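Local coordinates for nitrogenase molybdenum-iron protein alpha chain (Clostridium pasteurianum, PDB 4WES) that forms, with the beta chain, the nitrogenase component that reduces dinitrogen to ammonium, carrying the iron-molybdenum cofactor and sharing an [8Fe-7S] cluster, at residues A[69-74]-A[140-145]; A[136-141]-A[166-171]; A[152-157]-A[171-176]. All coordinates share one frame; numbering follows the deposited sequence. Where two conformers were deposited one is given.

Contact 1 of 3, residues A[69-74]-A[140-145]. With CLF (Fe(8)-S(7) cluster), chain H.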
loop_
_atom_site.group_PDB
_atom_site.type_symbol
_atom_site.label_atom_id
_atom_site.label_comp_id
_atom_site.label_asym_id
_atom_site.label_seq_id
_atom_site.Cartn_x
_atom_site.Cartn_y
_atom_site.Cartn_z
ATOM N N MET A 69 -1.776 35.005 -10.875
ATOM C CA MET A 69 -3.085 35.475 -11.278
ATOM C C MET A 69 -4.123 34.438 -10.893
ATOM O O MET A 69 -3.889 33.255 -11.143
ATOM C CB MET A 69 -3.030 35.745 -12.794
ATOM C CG MET A 69 -4.270 36.192 -13.517
ATOM S SD MET A 69 -3.777 36.766 -15.159
ATOM C CE MET A 69 -5.446 37.027 -15.809
ATOM N N VAL A 70 -5.235 34.857 -10.281
ATOM C CA VAL A 70 -6.332 33.916 -9.991
ATOM C C VAL A 70 -7.221 33.810 -11.225
ATOM O O VAL A 70 -7.780 34.786 -11.674
ATOM C CB VAL A 70 -7.131 34.342 -8.738
ATOM C CG1 VAL A 70 -8.443 33.570 -8.643
ATOM C CG2 VAL A 70 -6.299 34.145 -7.500
ATOM N N HIS A 71 -7.306 32.591 -11.779
ATOM C CA HIS A 71 -8.069 32.348 -12.992
ATOM C C HIS A 71 -9.424 31.741 -12.656
ATOM O O HIS A 71 -9.503 30.614 -12.203
ATOM C CB HIS A 71 -7.291 31.393 -13.918
ATOM C CG HIS A 71 -5.928 31.892 -14.251
ATOM N ND1 HIS A 71 -5.694 32.911 -15.138
ATOM C CD2 HIS A 71 -4.729 31.481 -13.793
ATOM C CE1 HIS A 71 -4.388 33.117 -15.192
ATOM N NE2 HIS A 71 -3.787 32.247 -14.406
ATOM N N ILE A 72 -10.483 32.536 -12.827
ATOM C CA ILE A 72 -11.836 32.109 -12.473
ATOM C C ILE A 72 -12.592 31.687 -13.715
ATOM O O ILE A 72 -12.833 32.500 -14.613
ATOM C CB ILE A 72 -12.634 33.217 -11.748
ATOM C CG1 ILE A 72 -11.871 33.739 -10.514
ATOM C CG2 ILE A 72 -14.010 32.688 -11.366
ATOM C CD1 ILE A 72 -12.582 34.891 -9.806
ATOM N N THR A 73 -12.958 30.406 -13.775
ATOM C CA THR A 73 -13.826 29.931 -14.847
ATOM C C THR A 73 -15.270 30.309 -14.524
ATOM O O THR A 73 -15.790 29.918 -13.489
ATOM C CB THR A 73 -13.727 28.404 -14.985
ATOM O OG1 THR A 73 -12.349 28.076 -15.254
ATOM C CG2 THR A 73 -14.651 27.878 -16.044
ATOM N N HIS A 74 -15.876 31.065 -15.433
ATOM C CA HIS A 74 -17.284 31.415 -15.274
ATOM C C HIS A 74 -18.113 30.380 -16.057
ATOM O O HIS A 74 -18.219 30.456 -17.281
ATOM C CB HIS A 74 -17.565 32.835 -15.740
ATOM C CG HIS A 74 -18.963 33.277 -15.466
ATOM N ND1 HIS A 74 -19.634 32.985 -14.297
ATOM C CD2 HIS A 74 -19.818 33.967 -16.250
ATOM C CE1 HIS A 74 -20.831 33.542 -14.358
ATOM N NE2 HIS A 74 -20.959 34.156 -15.524
ATOM N N GLY A 140 -8.328 36.712 -13.697
ATOM C CA GLY A 140 -8.908 36.452 -15.006
ATOM C C GLY A 140 -10.291 35.845 -14.859
ATOM O O GLY A 140 -10.549 35.093 -13.921
ATOM N N VAL A 141 -11.171 36.161 -15.815
ATOM C CA VAL A 141 -12.508 35.610 -15.897
ATOM C C VAL A 141 -12.665 34.990 -17.266
ATOM O O VAL A 141 -12.475 35.677 -18.277
ATOM C CB VAL A 141 -13.567 36.693 -15.762
ATOM C CG1 VAL A 141 -14.953 36.075 -15.920
ATOM C CG2 VAL A 141 -13.416 37.417 -14.432
ATOM N N TYR A 142 -13.021 33.700 -17.322
ATOM C CA TYR A 142 -13.002 32.952 -18.562
ATOM C C TYR A 142 -14.406 32.444 -18.876
ATOM O O TYR A 142 -14.986 31.697 -18.078
ATOM C CB TYR A 142 -12.015 31.768 -18.448
ATOM C CG TYR A 142 -10.632 32.280 -18.161
ATOM C CD1 TYR A 142 -9.761 32.635 -19.168
ATOM C CD2 TYR A 142 -10.225 32.484 -16.869
ATOM C CE1 TYR A 142 -8.520 33.174 -18.886
ATOM C CE2 TYR A 142 -9.003 33.057 -16.552
ATOM C CZ TYR A 142 -8.147 33.400 -17.581
ATOM O OH TYR A 142 -6.922 33.983 -17.314
ATOM N N ALA A 143 -14.941 32.842 -20.026
ATOM C CA ALA A 143 -16.244 32.363 -20.443
ATOM C C ALA A 143 -16.199 30.882 -20.853
ATOM O O ALA A 143 -15.188 30.375 -21.306
ATOM C CB ALA A 143 -16.787 33.196 -21.592
ATOM N N THR A 144 -17.350 30.254 -20.715
ATOM C CA THR A 144 -17.600 28.875 -21.088
ATOM C C THR A 144 -18.893 28.846 -21.921
ATOM O O THR A 144 -19.579 29.862 -22.041
ATOM C CB THR A 144 -17.743 27.985 -19.856
ATOM O OG1 THR A 144 -18.855 28.424 -19.104
ATOM C CG2 THR A 144 -16.481 27.962 -19.052
ATOM N N CYS A 145 -19.246 27.671 -22.466
ATOM C CA CYS A 145 -20.408 27.541 -23.350
ATOM C C CYS A 145 -21.643 28.388 -23.023
ATOM O O CYS A 145 -22.160 29.036 -23.938
ATOM C CB CYS A 145 -20.779 26.062 -23.515
ATOM S SG CYS A 145 -19.637 25.139 -24.568
HETATM FE FE1 CLF H . -17.908 24.222 -23.336
HETATM FE FE2 CLF H . -17.077 21.934 -22.778
HETATM FE FE3 CLF H . -15.161 23.798 -23.478
HETATM FE FE4 CLF H . -16.520 23.912 -21.135
HETATM S S1 CLF H . -18.758 23.122 -21.399
HETATM S S2A CLF H . -16.775 22.859 -24.855
HETATM S S4A CLF H . -15.038 22.299 -21.762
HETATM S S3A CLF H . -16.237 25.676 -22.605
HETATM FE FE5 CLF H . -17.554 22.356 -18.235
HETATM FE FE6 CLF H . -21.084 22.010 -18.945
HETATM FE FE7 CLF H . -19.191 20.158 -18.205
HETATM FE FE8 CLF H . -18.818 20.841 -20.780
HETATM S S2B CLF H . -19.539 22.227 -17.265
HETATM S S3B CLF H . -20.726 19.946 -19.927
HETATM S S4B CLF H . -17.144 20.346 -19.256
#
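His71 to Thr73 pair in parallel with Gly140 to Tyr142 as the two inner strands of a four-stranded parallel sheet, and just beyond it the chain reaches the [8Fe-7S] cluster. Gly140 N opens the ladder by donating to Val70 O at 2.8 Å. Ile72 then straddles Val141: its N donates to Gly140 O, and its O accepts from Tyr142 N at 3.0 Å as well as a CA-H contact from Val141. His74 N to Tyr142 O completes the series.

On the face of His71, Thr73 and Tyr142, the phenol runs back toward the start of the ladder, its CG beside the backbone N and anti to the carbonyl carbon (chi1 -60°). Tyr142 OH meets His71 ND1 at 2.7 Å in a hydrogen bond, at the edge of the imidazole and near its plane. The two rings touch rim to rim, their planes at 53°. Gly140 has no side chain, so Tyr142 OH and the CE of the extended Met69 can both come close to Gly140 CA, CE to 3.6 Å. Helix 54-63 covers this face, while helix 120-134 lies against Ile72, His74 and Val141 on the other.

In this alpha/beta fold the cluster sits past the C-terminal strand ends. There Thr144 holds OG1 between its backbone N and carbonyl carbon (chi1 62°), and OG1 donates to His74 O at 2.8 Å. The Thr144 and Thr73 side chains cross at about a right angle, their CG2 methyls 3.5 Å apart. Thr144 also packs on Cys79, another cluster ligand, and His74 NE2 and ND1 are hydrogen-bonded to Asp152 OD2 and Thr108 OG1. Cys145 SG binds the cluster iron FE1 at 2.3 Å.

Contact 2 of 3, residues A[136-141]-A[166-171]; sequences PAAIGV and GIPVHA
The imidazole of His170 is the aromatic ring of this contact; Ala138 CB approaches it obliquely, 4.4 Å from His170 CD2, and Ile139 O also lies oblique to it. Its NE2 is hydrogen-bonded to Tyr246 OH, whose side chain packs on Ala138 and Pro168. The pyrrolidine of Pro168 puts CD at 3.5 Å from Ala137 O, and its CB faces the methyl of Ala138.

Ile139, Val141 and Val169 point to the opposite face of the sheet. Val169 CG1 touches both neighbours, 4.0 Å from Val141 CG2 and slightly farther from Ile139 CG2. Before the strand, Ile167 carries CG1 between its backbone N and carbonyl carbon (chi1 64°), and its CD1 ends 3.4 Å from Pro136 O, against Pro136 CG and Ile139 CG1. Helices 120-134 and 154-165 pack over this aliphatic face.

The strands, 138-143 and the edge strand 169-172, run parallel. Ile139 N donates to Pro168 O at 3.0 Å, and Val141 N to His170 O at 2.8 Å. Ile139 O takes both His170 N at 2.8 Å and a CA-H contact from Val169 CA at 3.2 Å. Gly140 turns its N and O to the other side, to strand 69-74, which implies that successive residues of 138-143 divide their backbone polar groups alternately between two neighbours, as an inner strand of a parallel sheet does.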
loop_
_atom_site.group_PDB
_atom_site.type_symbol
_atom_site.label_atom_id
_atom_site.label_comp_id
_atom_site.label_asym_id
_atom_site.label_seq_id
_atom_site.Cartn_x
_atom_site.Cartn_y
_atom_site.Cartn_z
ATOM N N PRO A 136 -4.337 38.516 -5.285
ATOM C CA PRO A 136 -3.412 38.167 -6.350
ATOM C C PRO A 136 -2.927 39.402 -7.145
ATOM O O PRO A 136 -3.417 40.517 -6.938
ATOM C CB PRO A 136 -4.271 37.260 -7.229
ATOM C CG PRO A 136 -5.624 37.920 -7.114
ATOM C CD PRO A 136 -5.740 38.314 -5.671
ATOM N N ALA A 137 -2.028 39.180 -8.095
ATOM C CA ALA A 137 -1.557 40.248 -8.958
ATOM C C ALA A 137 -2.661 40.752 -9.884
ATOM O O ALA A 137 -2.688 41.910 -10.289
ATOM C CB ALA A 137 -0.371 39.769 -9.756
ATOM N N ALA A 138 -3.548 39.833 -10.267
ATOM C CA ALA A 138 -4.636 40.075 -11.230
ATOM C C ALA A 138 -5.600 38.923 -11.113
ATOM O O ALA A 138 -5.256 37.873 -10.560
ATOM C CB ALA A 138 -4.116 40.210 -12.644
ATOM N N ILE A 139 -6.779 39.125 -11.659
ATOM C CA ILE A 139 -7.806 38.084 -11.773
ATOM C C ILE A 139 -8.197 37.955 -13.217
ATOM O O ILE A 139 -8.344 38.959 -13.923
ATOM C CB ILE A 139 -9.017 38.416 -10.876
ATOM C CG1 ILE A 139 -8.578 38.381 -9.402
ATOM C CG2 ILE A 139 -10.200 37.478 -11.156
ATOM C CD1 ILE A 139 -9.600 38.905 -8.411
ATOM N N GLY A 140 -8.328 36.712 -13.697
ATOM C CA GLY A 140 -8.908 36.452 -15.006
ATOM C C GLY A 140 -10.291 35.845 -14.859
ATOM O O GLY A 140 -10.549 35.093 -13.921
ATOM N N VAL A 141 -11.171 36.161 -15.815
ATOM C CA VAL A 141 -12.508 35.610 -15.897
ATOM C C VAL A 141 -12.665 34.990 -17.266
ATOM O O VAL A 141 -12.475 35.677 -18.277
ATOM C CB VAL A 141 -13.567 36.693 -15.762
ATOM C CG1 VAL A 141 -14.953 36.075 -15.920
ATOM C CG2 VAL A 141 -13.416 37.417 -14.432
ATOM N N GLY A 166 -9.125 47.421 -7.124
ATOM C CA GLY A 166 -7.852 48.087 -7.309
ATOM C C GLY A 166 -6.755 47.248 -7.935
ATOM O O GLY A 166 -5.602 47.630 -7.847
ATOM N N ILE A 167 -7.113 46.118 -8.560
ATOM C CA ILE A 167 -6.168 45.302 -9.330
ATOM C C ILE A 167 -6.816 45.002 -10.670
ATOM O O ILE A 167 -8.034 45.121 -10.842
ATOM C CB ILE A 167 -5.737 43.974 -8.614
ATOM C CG1 ILE A 167 -6.917 43.027 -8.417
ATOM C CG2 ILE A 167 -4.996 44.304 -7.325
ATOM C CD1 ILE A 167 -6.478 41.626 -8.064
ATOM N N PRO A 168 -6.001 44.561 -11.636
ATOM C CA PRO A 168 -6.566 44.282 -12.957
ATOM C C PRO A 168 -7.470 43.044 -12.938
ATOM O O PRO A 168 -7.160 42.066 -12.230
ATOM C CB PRO A 168 -5.337 44.032 -13.812
ATOM C CG PRO A 168 -4.197 44.769 -13.118
ATOM C CD PRO A 168 -4.540 44.548 -11.674
ATOM N N VAL A 169 -8.551 43.094 -13.701
ATOM C CA VAL A 169 -9.424 41.944 -13.913
ATOM C C VAL A 169 -9.584 41.826 -15.412
ATOM O O VAL A 169 -10.054 42.752 -16.066
ATOM C CB VAL A 169 -10.781 42.080 -13.205
ATOM C CG1 VAL A 169 -11.577 40.812 -13.341
ATOM C CG2 VAL A 169 -10.598 42.409 -11.722
ATOM N N HIS A 170 -9.209 40.684 -15.964
ATOM C CA HIS A 170 -9.199 40.483 -17.413
ATOM C C HIS A 170 -10.238 39.461 -17.815
ATOM O O HIS A 170 -10.187 38.309 -17.370
ATOM C CB HIS A 170 -7.840 40.006 -17.886
ATOM C CG HIS A 170 -6.737 40.950 -17.513
ATOM N ND1 HIS A 170 -6.697 42.236 -17.988
ATOM C CD2 HIS A 170 -5.646 40.808 -16.733
ATOM C CE1 HIS A 170 -5.619 42.836 -17.524
ATOM N NE2 HIS A 170 -4.973 42.010 -16.746
ATOM N N ALA A 171 -11.171 39.894 -18.652
ATOM C CA ALA A 171 -12.211 39.002 -19.192
ATOM C C ALA A 171 -11.802 38.405 -20.534
ATOM O O ALA A 171 -11.255 39.086 -21.392
ATOM C CB ALA A 171 -13.527 39.760 -19.330
#

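Contact 3 of 3, residues A[152-157]-A[171-176]; sequences DDILAV and AFSCEG. With CLF (Fe(8)-S(7) cluster), chain H.
Asp153 OD1 accepts from Ala156 N at 3.1 Å, the donor standing above the carboxylate plane, 65° out of it; within 152-157, Asp153 thus caps the helix start, and Val157 N bonds to Asp153 O in the same turn. The next residue, Ile154, reaches across to the strand. It places CG1 between its own backbone N and carbonyl carbon (chi1 64°), and CG1 lies 3.9 Å from Ala171 CB. The extended chain then carries CD1 on to the Phe172 backbone, where it rests 3.5 Å from Phe172 O. Ala171 CB in turn sits on the first helical turn, 3.8 Å from Ile154 O and 3.9 Å from Leu155 CA, with Leu155 CD1 more loosely alongside. The join between the two segments is small and mainly apolar.

Ile154 also packs on Val141, Ala143 and Leu123, which sets it between the sheet and helix 120-134. The Phe172 ring meets that of Tyr142 with nearly parallel planes. Cys174 N gives Phe172 O a weak hydrogen bond at 3.0 Å, closing an inverse gamma turn centred on Ser173.

Beyond the turn the chain leads to the [8Fe-7S] cluster, where Gly176 N is 3.6 Å from S3A, and the lack of a side chain at Gly176 makes room for S2A. Strand 138-143, helix 154-165 and strand 169-172 form a beta-alpha-beta crossover between adjacent parallel strands, and this contact packs the start of its helix against the end of its second strand, as in Rossmann-like alpha/beta domains.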
loop_
_atom_site.group_PDB
_atom_site.type_symbol
_atom_site.label_atom_id
_atom_site.label_comp_id
_atom_site.label_asym_id
_atom_site.label_seq_id
_atom_site.Cartn_x
_atom_site.Cartn_y
_atom_site.Cartn_z
ATOM N N ASP A 152 -24.735 37.082 -20.028
ATOM C CA ASP A 152 -23.779 37.616 -19.079
ATOM C C ASP A 152 -22.697 38.417 -19.803
ATOM O O ASP A 152 -21.999 37.904 -20.635
ATOM C CB ASP A 152 -23.100 36.489 -18.297
ATOM C CG ASP A 152 -23.945 35.893 -17.175
ATOM O OD1 ASP A 152 -25.158 36.196 -17.049
ATOM O OD2 ASP A 152 -23.375 35.086 -16.406
ATOM N N ASP A 153 -22.514 39.675 -19.412
ATOM C CA ASP A 153 -21.478 40.556 -19.950
ATOM C C ASP A 153 -20.290 40.548 -18.988
ATOM O O ASP A 153 -20.183 41.386 -18.060
ATOM C CB ASP A 153 -22.011 41.953 -20.195
ATOM C CG ASP A 153 -20.972 42.888 -20.815
ATOM O OD1 ASP A 153 -19.794 42.525 -20.872
ATOM O OD2 ASP A 153 -21.340 43.999 -21.267
ATOM N N ILE A 154 -19.383 39.616 -19.204
ATOM C CA ILE A 154 -18.274 39.456 -18.281
ATOM C C ILE A 154 -17.275 40.596 -18.392
ATOM O O ILE A 154 -16.557 40.911 -17.435
ATOM C CB ILE A 154 -17.576 38.084 -18.405
ATOM C CG1 ILE A 154 -16.919 37.889 -19.782
ATOM C CG2 ILE A 154 -18.558 36.976 -18.080
ATOM C CD1 ILE A 154 -15.953 36.703 -19.856
ATOM N N LEU A 155 -17.207 41.233 -19.556
ATOM C CA LEU A 155 -16.318 42.386 -19.713
ATOM C C LEU A 155 -16.743 43.497 -18.734
ATOM O O LEU A 155 -15.896 44.104 -18.052
ATOM C CB LEU A 155 -16.350 42.915 -21.160
ATOM C CG LEU A 155 -15.366 43.974 -21.599
ATOM C CD1 LEU A 155 -13.977 43.438 -21.757
ATOM C CD2 LEU A 155 -15.784 44.590 -22.925
ATOM N N ALA A 156 -18.032 43.785 -18.693
ATOM C CA ALA A 156 -18.553 44.818 -17.814
ATOM C C ALA A 156 -18.417 44.451 -16.337
ATOM O O ALA A 156 -18.043 45.295 -15.504
ATOM C CB ALA A 156 -19.983 45.120 -18.189
ATOM N N VAL A 157 -18.697 43.188 -15.995
ATOM C CA VAL A 157 -18.506 42.738 -14.629
ATOM C C VAL A 157 -17.065 42.926 -14.181
ATOM O O VAL A 157 -16.780 43.421 -13.084
ATOM C CB VAL A 157 -18.950 41.278 -14.417
ATOM C CG1 VAL A 157 -18.636 40.814 -13.016
ATOM C CG2 VAL A 157 -20.424 41.138 -14.700
ATOM N N ALA A 171 -11.171 39.894 -18.652
ATOM C CA ALA A 171 -12.211 39.002 -19.192
ATOM C C ALA A 171 -11.802 38.405 -20.534
ATOM O O ALA A 171 -11.255 39.086 -21.392
ATOM C CB ALA A 171 -13.527 39.760 -19.330
ATOM N N PHE A 172 -12.166 37.140 -20.739
ATOM C CA PHE A 172 -11.878 36.433 -21.980
ATOM C C PHE A 172 -13.140 35.748 -22.467
ATOM O O PHE A 172 -13.657 34.856 -21.780
ATOM C CB PHE A 172 -10.789 35.375 -21.767
ATOM C CG PHE A 172 -9.475 35.941 -21.310
ATOM C CD1 PHE A 172 -9.226 36.193 -19.984
ATOM C CD2 PHE A 172 -8.472 36.225 -22.228
ATOM C CE1 PHE A 172 -8.026 36.724 -19.546
ATOM C CE2 PHE A 172 -7.252 36.749 -21.812
ATOM C CZ PHE A 172 -7.033 37.022 -20.474
ATOM N N SER A 173 -13.622 36.131 -23.659
ATOM C CA SER A 173 -14.832 35.530 -24.220
ATOM C C SER A 173 -14.458 34.309 -25.043
ATOM O O SER A 173 -14.525 34.318 -26.258
ATOM C CB SER A 173 -15.589 36.537 -25.048
ATOM O OG SER A 173 -16.207 37.495 -24.213
ATOM N N CYS A 174 -14.051 33.269 -24.331
ATOM C CA CYS A 174 -13.575 31.997 -24.896
ATOM C C CYS A 174 -14.588 30.868 -24.761
ATOM O O CYS A 174 -14.238 29.715 -24.533
ATOM C CB CYS A 174 -12.231 31.630 -24.317
ATOM S SG CYS A 174 -12.195 31.565 -22.500
ATOM N N GLU A 175 -15.862 31.198 -24.961
ATOM C CA GLU A 175 -16.892 30.169 -24.998
ATOM C C GLU A 175 -16.479 29.010 -25.896
ATOM O O GLU A 175 -15.968 29.213 -26.986
ATOM C CB GLU A 175 -18.229 30.722 -25.472
ATOM C CG GLU A 175 -18.926 31.696 -24.558
ATOM C CD GLU A 175 -18.516 33.159 -24.668
ATOM O OE1 GLU A 175 -19.309 33.976 -24.151
ATOM O OE2 GLU A 175 -17.458 33.492 -25.241
ATOM N N GLY A 176 -16.751 27.777 -25.446
ATOM C CA GLY A 176 -16.136 26.625 -26.094
ATOM C C GLY A 176 -16.451 26.395 -27.517
ATOM O O GLY A 176 -15.616 25.870 -28.250
HETATM FE FE1 CLF H . -17.908 24.222 -23.336
HETATM FE FE2 CLF H . -17.077 21.934 -22.778
HETATM FE FE3 CLF H . -15.161 23.798 -23.478
HETATM FE FE4 CLF H . -16.520 23.912 -21.135
HETATM S S1 CLF H . -18.758 23.122 -21.399
HETATM S S2A CLF H . -16.775 22.859 -24.855
HETATM S S4A CLF H . -15.038 22.299 -21.762
HETATM S S3A CLF H . -16.237 25.676 -22.605
HETATM FE FE5 CLF H . -17.554 22.356 -18.235
HETATM FE FE6 CLF H . -21.084 22.010 -18.945
HETATM FE FE7 CLF H . -19.191 20.158 -18.205
HETATM FE FE8 CLF H . -18.818 20.841 -20.780
HETATM S S2B CLF H . -19.539 22.227 -17.265
HETATM S S3B CLF H . -20.726 19.946 -19.927
HETATM S S4B CLF H . -17.144 20.346 -19.256
#

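In the fold
From the N terminus, strand 69-74 comes first. Contact 1 closes a 65-residue loop, holding edge strand 106-107 and helix 120-134, when strand 138-143 pairs with it. Contact 2 begins on that same strand, sharing Gly140 and Val141 with contact 1, and closes a shorter loop through helix 154-165. Contact 3 opens within this loop, at 152-157, and ends just past it at 171-176, so contacts 2 and 3 cross and share Ala171. Contact 1 is complete before contact 3 opens, yet hydrogen bonds, among them Val141 O to Phe172 N, connect them. Together they join three sheet strands and a helix to two approaches to the [8Fe-7S] cluster.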